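Local coordinates for protein 3',5'-nucleoside bisphosphate phosphatase (Chromobacterium violaceum, PDB 2YB1) that hydrolyses nucleoside 3',5'-bisphosphates to the nucleoside 5'-phosphate and orthophosphate, using three manganese ions per subunit, at residues D14-P19 with F137-V142; V63-S68 with A90-I95; A108-A113 with R155-P160; G121-C126 with E130-T135. All coordinates share one frame; numbering follows the deposited sequence.

Interaction 1. Residues D14-P19 with F137-V142; sequences DGALTP and FARHLV. With MN (manganese (II) ion), chain B; AMP (adenosine monophosphate), chain E.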
# COMPACT_ATOMS: atom_id res chain seq x y z
N ASP A 14 8.62 -1.49 1.59
CA ASP A 14 9.20 -1.85 0.28
C ASP A 14 9.59 -0.73 -0.69
O ASP A 14 9.90 -1.01 -1.85
CB ASP A 14 8.49 -3.03 -0.39
CG ASP A 14 7.13 -2.66 -0.89
OD1 ASP A 14 6.66 -1.55 -0.56
OD2 ASP A 14 6.54 -3.48 -1.62
N GLY A 15 9.48 0.52 -0.27
CA GLY A 15 9.90 1.63 -1.12
C GLY A 15 11.42 1.76 -1.12
O GLY A 15 12.09 1.34 -0.17
N ALA A 16 11.96 2.36 -2.18
CA ALA A 16 13.41 2.58 -2.28
C ALA A 16 13.90 3.85 -1.58
O ALA A 16 15.09 3.99 -1.31
CB ALA A 16 13.84 2.58 -3.74
N LEU A 17 12.98 4.78 -1.29
CA LEU A 17 13.35 6.07 -0.69
C LEU A 17 12.96 6.13 0.78
O LEU A 17 11.94 5.58 1.18
CB LEU A 17 12.63 7.21 -1.43
CG LEU A 17 13.23 7.78 -2.72
CD1 LEU A 17 13.74 6.70 -3.63
CD2 LEU A 17 12.21 8.65 -3.44
N THR A 18 13.76 6.82 1.58
CA THR A 18 13.39 7.04 2.97
C THR A 18 12.12 7.91 3.04
O THR A 18 11.75 8.56 2.06
CB THR A 18 14.51 7.73 3.77
OG1 THR A 18 14.70 9.06 3.26
CG2 THR A 18 15.83 6.94 3.66
N PRO A 19 11.46 7.92 4.20
CA PRO A 19 10.29 8.79 4.34
C PRO A 19 10.63 10.25 3.97
O PRO A 19 9.85 10.90 3.28
CB PRO A 19 9.94 8.65 5.83
CG PRO A 19 10.42 7.23 6.18
CD PRO A 19 11.72 7.12 5.41
N PHE A 137 12.95 -9.29 -3.08
CA PHE A 137 13.39 -10.45 -3.86
C PHE A 137 13.46 -10.09 -5.33
O PHE A 137 14.39 -10.47 -6.04
CB PHE A 137 12.46 -11.66 -3.66
CG PHE A 137 12.78 -12.48 -2.43
CD1 PHE A 137 12.39 -12.06 -1.17
CD2 PHE A 137 13.49 -13.67 -2.55
CE1 PHE A 137 12.71 -12.81 -0.04
CE2 PHE A 137 13.81 -14.42 -1.43
CZ PHE A 137 13.41 -13.99 -0.17
N ALA A 138 12.46 -9.35 -5.80
CA ALA A 138 12.42 -8.96 -7.21
C ALA A 138 13.57 -8.01 -7.56
O ALA A 138 14.21 -8.16 -8.60
CB ALA A 138 11.07 -8.32 -7.55
N ARG A 139 13.84 -7.04 -6.69
CA ARG A 139 14.95 -6.12 -6.93
C ARG A 139 16.26 -6.88 -7.01
O ARG A 139 17.11 -6.56 -7.84
CB ARG A 139 15.04 -5.02 -5.87
CG ARG A 139 13.93 -4.02 -5.98
CD ARG A 139 14.10 -2.79 -5.09
NE ARG A 139 12.90 -1.98 -5.23
CZ ARG A 139 12.13 -1.56 -4.23
NH1 ARG A 139 12.47 -1.81 -2.96
NH2 ARG A 139 11.04 -0.86 -4.50
N HIS A 140 16.41 -7.88 -6.14
CA HIS A 140 17.60 -8.71 -6.17
C HIS A 140 17.70 -9.46 -7.49
O HIS A 140 18.76 -9.47 -8.12
CB HIS A 140 17.65 -9.72 -5.02
CG HIS A 140 18.74 -10.74 -5.18
ND1 HIS A 140 20.07 -10.40 -5.22
CD2 HIS A 140 18.69 -12.09 -5.36
CE1 HIS A 140 20.80 -11.49 -5.40
NE2 HIS A 140 19.99 -12.53 -5.48
N LEU A 141 16.61 -10.10 -7.90
CA LEU A 141 16.62 -10.90 -9.13
C LEU A 141 16.96 -10.05 -10.35
O LEU A 141 17.63 -10.52 -11.27
CB LEU A 141 15.29 -11.65 -9.31
CG LEU A 141 15.09 -12.78 -8.30
CD1 LEU A 141 13.62 -13.18 -8.19
CD2 LEU A 141 15.97 -13.99 -8.66
N VAL A 142 16.50 -8.81 -10.36
CA VAL A 142 16.82 -7.90 -11.46
C VAL A 142 18.26 -7.39 -11.37
O VAL A 142 19.02 -7.46 -12.33
CB VAL A 142 15.86 -6.71 -11.52
CG1 VAL A 142 16.32 -5.72 -12.60
CG2 VAL A 142 14.43 -7.18 -11.77
MN MN B . 4.58 -2.75 -2.21
P AMP E . 4.66 -9.42 -0.01
O1P AMP E . 3.83 -10.54 -0.62
O2P AMP E . 3.75 -8.57 0.84
O3P AMP E . 5.90 -9.99 0.63
O5' AMP E . 5.07 -8.61 -1.32
C5' AMP E . 4.09 -7.97 -2.11
C4' AMP E . 4.66 -6.78 -2.84
O4' AMP E . 5.35 -7.23 -4.03
C3' AMP E . 3.63 -5.78 -3.37
O3' AMP E . 3.22 -4.85 -2.37
C2' AMP E . 4.35 -5.13 -4.55
O2' AMP E . 5.20 -4.08 -4.09
C1' AMP E . 5.22 -6.27 -5.06
N9 AMP E . 4.62 -6.93 -6.24
C8 AMP E . 3.71 -7.93 -6.22
N7 AMP E . 3.36 -8.28 -7.49
C5 AMP E . 4.05 -7.49 -8.34
C6 AMP E . 4.16 -7.32 -9.80
N6 AMP E . 3.44 -8.10 -10.65
N1 AMP E . 5.01 -6.38 -10.27
C2 AMP E . 5.74 -5.59 -9.45
N3 AMP E . 5.68 -5.68 -8.10
C4 AMP E . 4.88 -6.60 -7.51
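Arg139 reaches from its helix to the carbonyl oxygen of Asp14 and holds it with both terminal nitrogens, NH1 and NH2 each standing 2.9 Å from Asp14 O. The oxygen lies close to the guanidinium plane, yet the two donors meet it differently: NH2 comes nearly along the C=O axis, whereas NH1 arrives from above the carbonyl plane. Both bonds are bent, with N-H...O angles of 139° and 141°, as expected when two nitrogens share one acceptor. An extended chain from CG to NE gives arginine the necessary length, and a salt bridge from NE to Glu254 helps fix the group's rotation. Ala16 CB rests over one guanidinium face, where a small methyl fits. Arg139 holds the backbone carbonyl of Asp14, while the carboxylate binds metal: OD2 binds a manganese ion at 2.2 Å and also hydrogen-bonds Thr135. With CG set between the backbone N and the carbonyl carbon (chi1 72°), the carboxylate is directed at the ion, which the AMP hydroxyl oxygens O2' and O3' join at 2.4 and 2.5 Å. His39 and His250 are further ligands. Arg139 is thus a second-shell residue behind a first-shell aspartate of the trinuclear manganese site of a PHP-family phosphatase.

Interaction 2. Residues V63-S68 with A90-I95; sequences VEVSVS and AGLKSI. With MN (manganese (II) ion), chain C; MN (manganese (II) ion), chain D.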
# COMPACT_ATOMS: atom_id res chain seq x y z
N VAL A 63 -1.41 3.75 6.12
CA VAL A 63 -0.82 2.42 6.19
C VAL A 63 -1.47 1.56 5.09
O VAL A 63 -2.57 1.85 4.64
CB VAL A 63 -1.08 1.78 7.56
CG1 VAL A 63 -2.56 1.48 7.73
CG2 VAL A 63 -0.22 0.51 7.76
N GLU A 64 -0.78 0.51 4.67
CA GLU A 64 -1.38 -0.46 3.76
C GLU A 64 -1.36 -1.86 4.39
O GLU A 64 -0.29 -2.46 4.58
CB GLU A 64 -0.66 -0.48 2.40
CG GLU A 64 -1.34 -1.43 1.43
CD GLU A 64 -0.78 -1.37 0.04
OE1 GLU A 64 0.38 -0.95 -0.13
OE2 GLU A 64 -1.52 -1.74 -0.90
N VAL A 65 -2.55 -2.39 4.69
CA VAL A 65 -2.67 -3.64 5.45
C VAL A 65 -2.92 -4.85 4.56
O VAL A 65 -3.84 -4.85 3.75
CB VAL A 65 -3.84 -3.56 6.45
CG1 VAL A 65 -3.85 -4.83 7.36
CG2 VAL A 65 -3.74 -2.27 7.28
N SER A 66 -2.09 -5.88 4.74
CA SER A 66 -2.20 -7.14 4.00
C SER A 66 -3.33 -7.98 4.56
O SER A 66 -3.41 -8.21 5.77
CB SER A 66 -0.89 -7.94 4.10
OG SER A 66 0.24 -7.16 3.71
N VAL A 67 -4.20 -8.46 3.66
CA VAL A 67 -5.40 -9.19 4.02
C VAL A 67 -5.53 -10.46 3.17
O VAL A 67 -5.26 -10.43 1.96
CB VAL A 67 -6.68 -8.30 3.83
CG1 VAL A 67 -7.98 -9.14 3.86
CG2 VAL A 67 -6.73 -7.21 4.90
N SER A 68 -5.89 -11.58 3.80
CA SER A 68 -6.28 -12.76 3.02
C SER A 68 -7.80 -12.85 3.10
O SER A 68 -8.38 -12.94 4.19
CB SER A 68 -5.64 -14.04 3.56
OG SER A 68 -4.22 -13.96 3.52
N ALA A 90 -0.87 -3.46 17.61
CA ALA A 90 -0.77 -4.89 17.90
C ALA A 90 -1.16 -5.72 16.67
O ALA A 90 -0.51 -6.73 16.35
CB ALA A 90 -1.65 -5.26 19.09
N GLY A 91 -2.21 -5.29 15.99
CA GLY A 91 -2.65 -5.99 14.79
C GLY A 91 -1.60 -5.96 13.70
O GLY A 91 -1.30 -6.98 13.08
N LEU A 92 -1.04 -4.79 13.44
CA LEU A 92 0.02 -4.70 12.43
C LEU A 92 1.21 -5.58 12.80
O LEU A 92 1.79 -6.25 11.94
CB LEU A 92 0.48 -3.26 12.23
CG LEU A 92 -0.57 -2.29 11.68
CD1 LEU A 92 0.10 -0.94 11.45
CD2 LEU A 92 -1.21 -2.82 10.39
N LYS A 93 1.58 -5.57 14.08
CA LYS A 93 2.69 -6.41 14.52
C LYS A 93 2.39 -7.89 14.26
O LYS A 93 3.28 -8.65 13.85
CB LYS A 93 2.98 -6.17 16.01
CG LYS A 93 4.26 -6.82 16.48
CD LYS A 93 4.58 -6.42 17.90
CE LYS A 93 5.94 -6.99 18.32
NZ LYS A 93 6.32 -6.60 19.71
N SER A 94 1.15 -8.31 14.50
CA SER A 94 0.78 -9.72 14.30
C SER A 94 0.88 -10.12 12.82
O SER A 94 1.18 -11.28 12.52
CB SER A 94 -0.61 -10.02 14.87
OG SER A 94 -1.65 -9.58 14.01
N ILE A 95 0.63 -9.17 11.92
CA ILE A 95 0.79 -9.40 10.48
C ILE A 95 2.27 -9.48 10.06
O ILE A 95 2.62 -10.20 9.13
CB ILE A 95 0.11 -8.29 9.62
CG1 ILE A 95 -1.34 -8.08 10.03
CG2 ILE A 95 0.22 -8.62 8.13
CD1 ILE A 95 -2.14 -9.35 10.14
MN MN C . 1.14 -0.09 -2.08
MN MN D . -0.98 -3.01 -2.50
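Gly91 O, one turn behind the Ile95 side chain that packs on Ser66, takes two donors: Ser94 OG at 2.8 Å and the helical backbone N of Ile95 at 3.1 Å. Serine suits this outer face of the helix, since its short hydroxyl can fold back onto the carbonyl three residues earlier. The face turned to the sheet is apolar. Leu92 splits its two methyls between two valines of the strand: CD1 meets Val63 CG2 at 4.0 Å, the side chains tip to tip, while CD2 meets Val65 CG2, also at 4.0 Å, where the side chains cross at about a right angle. Val63 presents that methyl because CG2 lies anti to its backbone N. Farther along, Ile95 touches with its CG2 branch, 4.2 Å from Ser66 CB, while Ser66 OG hydrogen-bonds Asp40. The branched valines fit an extended strand, and leucine has the reach to bring CD1 and CD2 to them. Strand and helix axes approach to 9.4 Å, inclined at 57°. Glu64 points away from the helix, and its extended chain carries the carboxylate to two manganese ions, OE1 to one at 2.3 Å and OE2 to the other at 2.1 Å. An outer helix packed behind a strand whose other face offers a bridging glutamate to the metals is the layout of the PHP domain, a member of the TIM-barrel clan.

Interaction 3. Residues A108-A113 with R155-P160; sequences ASLEAA and RKYLTP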
# COMPACT_ATOMS: atom_id res chain seq x y z
N ALA A 108 14.80 -20.44 -0.02
CA ALA A 108 15.07 -21.87 -0.15
C ALA A 108 14.29 -22.49 -1.31
O ALA A 108 14.79 -23.37 -2.02
CB ALA A 108 14.76 -22.59 1.16
N SER A 109 13.06 -22.02 -1.53
CA SER A 109 12.30 -22.41 -2.71
C SER A 109 13.02 -22.02 -4.00
O SER A 109 13.19 -22.84 -4.91
CB SER A 109 10.90 -21.77 -2.67
OG SER A 109 10.14 -22.13 -3.80
N LEU A 110 13.47 -20.78 -4.09
CA LEU A 110 14.22 -20.35 -5.27
C LEU A 110 15.51 -21.17 -5.45
O LEU A 110 15.89 -21.50 -6.58
CB LEU A 110 14.51 -18.84 -5.21
CG LEU A 110 13.27 -17.98 -5.49
CD1 LEU A 110 13.37 -16.57 -4.88
CD2 LEU A 110 13.02 -17.90 -6.99
N GLU A 111 16.18 -21.49 -4.35
CA GLU A 111 17.39 -22.30 -4.43
C GLU A 111 17.11 -23.69 -5.02
O GLU A 111 17.87 -24.17 -5.86
CB GLU A 111 18.05 -22.42 -3.06
CG GLU A 111 19.31 -23.25 -3.07
CD GLU A 111 19.87 -23.47 -1.68
OE1 GLU A 111 19.09 -23.44 -0.71
OE2 GLU A 111 21.09 -23.66 -1.56
N ALA A 112 16.03 -24.33 -4.58
CA ALA A 112 15.62 -25.62 -5.13
C ALA A 112 15.35 -25.55 -6.63
O ALA A 112 15.51 -26.54 -7.35
CB ALA A 112 14.39 -26.16 -4.38
N ALA A 113 14.94 -24.37 -7.10
CA ALA A 113 14.61 -24.17 -8.51
C ALA A 113 15.83 -23.71 -9.31
O ALA A 113 15.71 -23.37 -10.48
CB ALA A 113 13.49 -23.16 -8.65
N ARG A 155 6.25 -12.82 -13.48
CA ARG A 155 5.78 -13.76 -14.47
C ARG A 155 6.36 -15.16 -14.23
O ARG A 155 5.64 -16.16 -14.35
CB ARG A 155 6.14 -13.25 -15.87
CG ARG A 155 5.36 -13.87 -17.00
CD ARG A 155 5.52 -13.05 -18.29
NE ARG A 155 6.93 -12.85 -18.62
CZ ARG A 155 7.68 -13.73 -19.28
NH1 ARG A 155 7.14 -14.88 -19.68
NH2 ARG A 155 8.95 -13.47 -19.54
N LYS A 156 7.66 -15.24 -13.92
CA LYS A 156 8.31 -16.54 -13.70
C LYS A 156 8.43 -17.04 -12.25
O LYS A 156 8.62 -18.24 -12.02
CB LYS A 156 9.72 -16.50 -14.29
CG LYS A 156 9.79 -16.11 -15.76
CD LYS A 156 8.78 -16.90 -16.58
CE LYS A 156 9.02 -16.74 -18.08
NZ LYS A 156 7.88 -17.31 -18.85
N TYR A 157 8.26 -16.14 -11.28
CA TYR A 157 8.60 -16.42 -9.88
C TYR A 157 7.73 -15.63 -8.94
O TYR A 157 7.08 -14.68 -9.35
CB TYR A 157 10.05 -16.03 -9.56
CG TYR A 157 11.09 -16.67 -10.44
CD1 TYR A 157 11.40 -18.02 -10.29
CD2 TYR A 157 11.76 -15.93 -11.40
CE1 TYR A 157 12.35 -18.62 -11.09
CE2 TYR A 157 12.73 -16.53 -12.20
CZ TYR A 157 13.01 -17.88 -12.04
OH TYR A 157 13.97 -18.49 -12.82
N LEU A 158 7.75 -16.02 -7.67
CA LEU A 158 7.17 -15.19 -6.61
C LEU A 158 5.68 -14.99 -6.79
O LEU A 158 5.11 -14.04 -6.26
CB LEU A 158 7.88 -13.83 -6.57
CG LEU A 158 9.40 -13.91 -6.36
CD1 LEU A 158 10.03 -12.50 -6.42
CD2 LEU A 158 9.70 -14.58 -5.04
N THR A 159 5.04 -15.89 -7.53
CA THR A 159 3.59 -15.91 -7.67
C THR A 159 3.12 -17.36 -7.57
O THR A 159 3.91 -18.29 -7.82
CB THR A 159 3.14 -15.31 -9.01
OG1 THR A 159 3.86 -15.94 -10.08
CG2 THR A 159 3.41 -13.81 -9.05
N PRO A 160 1.83 -17.58 -7.23
CA PRO A 160 1.33 -18.94 -7.00
C PRO A 160 1.69 -19.89 -8.14
O PRO A 160 1.54 -19.56 -9.31
CB PRO A 160 -0.19 -18.74 -6.94
CG PRO A 160 -0.36 -17.33 -6.44
CD PRO A 160 0.79 -16.55 -7.04
O HOH W 1 13.91 -21.81 -12.20
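Leu110 forks between Tyr157 and Leu158, one methyl for each. Its CD2 comes to 3.7 Å from Tyr157 CD1 and 4.1 Å from Tyr157 CG, so the leucine lies near the base of the ring, the two side chains running at a slant to one another. Its CD1 turns to Leu158 CD2 at 4.2 Å, and here the side chains cross at about a right angle. Leucine suits the place because its two branches diverge widely enough to serve both neighbours. The opposing pair lies just where helix 150-156 gives out: Tyr157 is the first residue to leave helical angles, so this is the packing of one helix's C-terminal turn against the chain leaving another, within the strand-free helical region that carries much of the nucleotide pocket. Lys156 CB lies 3.5 Å above one face of the Tyr157 ring, toward the rim. A tyrosine can be apolar at its base and polar at its end: a water at the ring edge donates to Ala113 O at 2.9 Å and makes a weak 3.4 Å bond with Tyr157 OH. Leu158 also packs on Phe137 and Leu141 of helix 134-143, and its carbonyl oxygen accepts a hydrogen bond from Arg134 NH1.

Interaction 4. Residues G121-C126 with E130-T135; sequences GAMRWC and EMISRT. With AMP (adenosine monophosphate), chain E.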
# COMPACT_ATOMS: atom_id res chain seq x y z
N GLY A 121 20.34 -11.98 -1.01
CA GLY A 121 20.31 -10.88 -1.96
C GLY A 121 19.18 -9.91 -1.68
O GLY A 121 19.37 -8.69 -1.71
N ALA A 122 17.99 -10.45 -1.40
CA ALA A 122 16.84 -9.62 -1.06
C ALA A 122 17.13 -8.77 0.18
O ALA A 122 16.78 -7.60 0.25
CB ALA A 122 15.60 -10.51 -0.81
N MET A 123 17.78 -9.38 1.16
CA MET A 123 18.10 -8.71 2.41
C MET A 123 18.97 -7.47 2.20
O MET A 123 18.92 -6.53 3.00
CB MET A 123 18.79 -9.69 3.36
CG MET A 123 18.89 -9.17 4.78
SD MET A 123 17.27 -8.84 5.49
CE MET A 123 16.61 -10.48 5.55
N ARG A 124 19.76 -7.47 1.13
CA ARG A 124 20.64 -6.35 0.81
C ARG A 124 19.82 -5.13 0.42
O ARG A 124 20.30 -3.99 0.49
CB ARG A 124 21.58 -6.74 -0.34
CG ARG A 124 22.92 -7.37 0.09
CD ARG A 124 22.73 -8.61 0.95
NE ARG A 124 23.94 -8.95 1.70
CZ ARG A 124 24.73 -9.99 1.44
NH1 ARG A 124 24.44 -10.82 0.45
NH2 ARG A 124 25.80 -10.20 2.19
N TRP A 125 18.58 -5.38 -0.00
CA TRP A 125 17.69 -4.31 -0.45
C TRP A 125 16.71 -3.84 0.63
O TRP A 125 15.88 -2.96 0.39
CB TRP A 125 16.92 -4.78 -1.70
CG TRP A 125 17.82 -4.94 -2.87
CD1 TRP A 125 18.51 -6.06 -3.24
CD2 TRP A 125 18.16 -3.93 -3.82
NE1 TRP A 125 19.26 -5.81 -4.36
CE2 TRP A 125 19.06 -4.51 -4.74
CE3 TRP A 125 17.79 -2.59 -3.98
CZ2 TRP A 125 19.59 -3.79 -5.81
CZ3 TRP A 125 18.33 -1.87 -5.04
CH2 TRP A 125 19.22 -2.47 -5.95
N CYS A 126 16.80 -4.44 1.81
CA CYS A 126 15.77 -4.28 2.82
C CYS A 126 16.38 -3.76 4.12
O CYS A 126 17.18 -4.46 4.76
CB CYS A 126 15.06 -5.62 3.02
SG CYS A 126 13.86 -5.72 4.33
N GLU A 130 12.32 -7.39 9.32
CA GLU A 130 10.96 -7.84 9.61
C GLU A 130 9.97 -7.48 8.51
O GLU A 130 8.89 -8.06 8.42
CB GLU A 130 10.49 -7.24 10.94
CG GLU A 130 11.43 -7.51 12.11
CD GLU A 130 11.16 -8.84 12.80
OE1 GLU A 130 10.34 -9.64 12.28
OE2 GLU A 130 11.76 -9.09 13.88
N MET A 131 10.33 -6.50 7.68
CA MET A 131 9.46 -6.04 6.58
C MET A 131 9.80 -6.70 5.24
O MET A 131 9.26 -6.31 4.20
CB MET A 131 9.49 -4.52 6.44
CG MET A 131 8.85 -3.78 7.61
SD MET A 131 7.25 -4.46 8.07
CE MET A 131 6.41 -4.79 6.53
N ILE A 132 10.70 -7.67 5.27
CA ILE A 132 11.19 -8.32 4.06
C ILE A 132 10.03 -8.77 3.15
O ILE A 132 9.08 -9.41 3.60
CB ILE A 132 12.14 -9.51 4.41
CG1 ILE A 132 12.72 -10.16 3.14
CG2 ILE A 132 11.43 -10.56 5.29
CD1 ILE A 132 13.76 -9.32 2.40
N SER A 133 10.13 -8.46 1.86
CA SER A 133 8.99 -8.52 0.95
C SER A 133 9.37 -9.15 -0.39
O SER A 133 10.54 -9.12 -0.76
CB SER A 133 8.50 -7.08 0.72
OG SER A 133 7.78 -6.92 -0.47
N ARG A 134 8.39 -9.71 -1.11
CA ARG A 134 8.61 -10.16 -2.49
C ARG A 134 9.24 -9.06 -3.33
O ARG A 134 9.94 -9.34 -4.30
CB ARG A 134 7.30 -10.61 -3.15
CG ARG A 134 6.74 -11.92 -2.59
CD ARG A 134 5.54 -12.42 -3.40
NE ARG A 134 4.33 -11.65 -3.12
CZ ARG A 134 3.30 -11.54 -3.96
NH1 ARG A 134 3.33 -12.16 -5.13
NH2 ARG A 134 2.24 -10.82 -3.61
N THR A 135 8.97 -7.80 -2.98
CA THR A 135 9.52 -6.66 -3.72
C THR A 135 11.04 -6.66 -3.66
O THR A 135 11.71 -6.43 -4.66
CB THR A 135 8.99 -5.31 -3.18
OG1 THR A 135 7.56 -5.29 -3.28
CG2 THR A 135 9.58 -4.13 -3.97
P AMP E . 4.66 -9.42 -0.01
O1P AMP E . 3.83 -10.54 -0.62
O2P AMP E . 3.75 -8.57 0.84
O3P AMP E . 5.90 -9.99 0.63
O5' AMP E . 5.07 -8.61 -1.32
C5' AMP E . 4.09 -7.97 -2.11
C4' AMP E . 4.66 -6.78 -2.84
O4' AMP E . 5.35 -7.23 -4.03
C3' AMP E . 3.63 -5.78 -3.37
O3' AMP E . 3.22 -4.85 -2.37
C2' AMP E . 4.35 -5.13 -4.55
O2' AMP E . 5.20 -4.08 -4.09
C1' AMP E . 5.22 -6.27 -5.06
N9 AMP E . 4.62 -6.93 -6.24
C8 AMP E . 3.71 -7.93 -6.22
N7 AMP E . 3.36 -8.28 -7.49
C5 AMP E . 4.05 -7.49 -8.34
C6 AMP E . 4.16 -7.32 -9.80
N6 AMP E . 3.44 -8.10 -10.65
N1 AMP E . 5.01 -6.38 -10.27
C2 AMP E . 5.74 -5.59 -9.45
N3 AMP E . 5.68 -5.68 -8.10
C4 AMP E . 4.88 -6.60 -7.51
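A type I beta turn runs from Met123 to Cys126, and beyond it the chain doubles back, bringing the CA atoms of Cys126 and Ile132 to 6.2 Å. It then enters helix 134-143 through an N-cap at Ser133, whose OG accepts from Thr135 N at 2.9 Å; the capped helix start, Ser133 to Thr135, lines the nucleotide pocket, and the turn packs behind it. Ile132 fills the apolar side of the turn. With CG1 anti to the backbone N (chi1 -177°), its CD1 methyl reaches between Ala122 CB at 3.9 Å and Cys126 CB at 4.0 Å, and the Met123 CE methyl approaches more loosely. The long arm of isoleucine suits the small alanine opposite it, while Cys126 SG sits against Ile132 CA at 3.7 Å. Once past this packing, the segment turns polar. At the helix N terminus Arg134 N donates to AMP O3P, where the helix end probably helps stabilise the phosphate charge. Bent at chi3, the Arg134 side chain curls back so that one guanidinium face lies against AMP C8 and the edge faces the phosphorus. Arg134 NE donates to AMP O1P at 2.8 Å, with a nearly straight N-H...O angle of 167°.

From the N terminus, residues 14-19, in the loop after strand 4-5, open the longest of the four loops, which closes only at 137-142. Interaction 2 opens and closes within it, joining strand 59-69 to helix 86-96. Next, residues 108-113 open interaction 3, and inside that span 121-126 and 130-135 close the short loop of interaction 4, which therefore lies within both 1 and 3. Interaction 1 then closes before 155-160 completes interaction 3, so these two cross. Helix 134-143 serves interactions 1 and 4, and Phe137 packs on Leu110 of interaction 3; the metal-bearing loop, the helical region and the AMP pocket are thereby tied together, while interaction 2 touches none of the others.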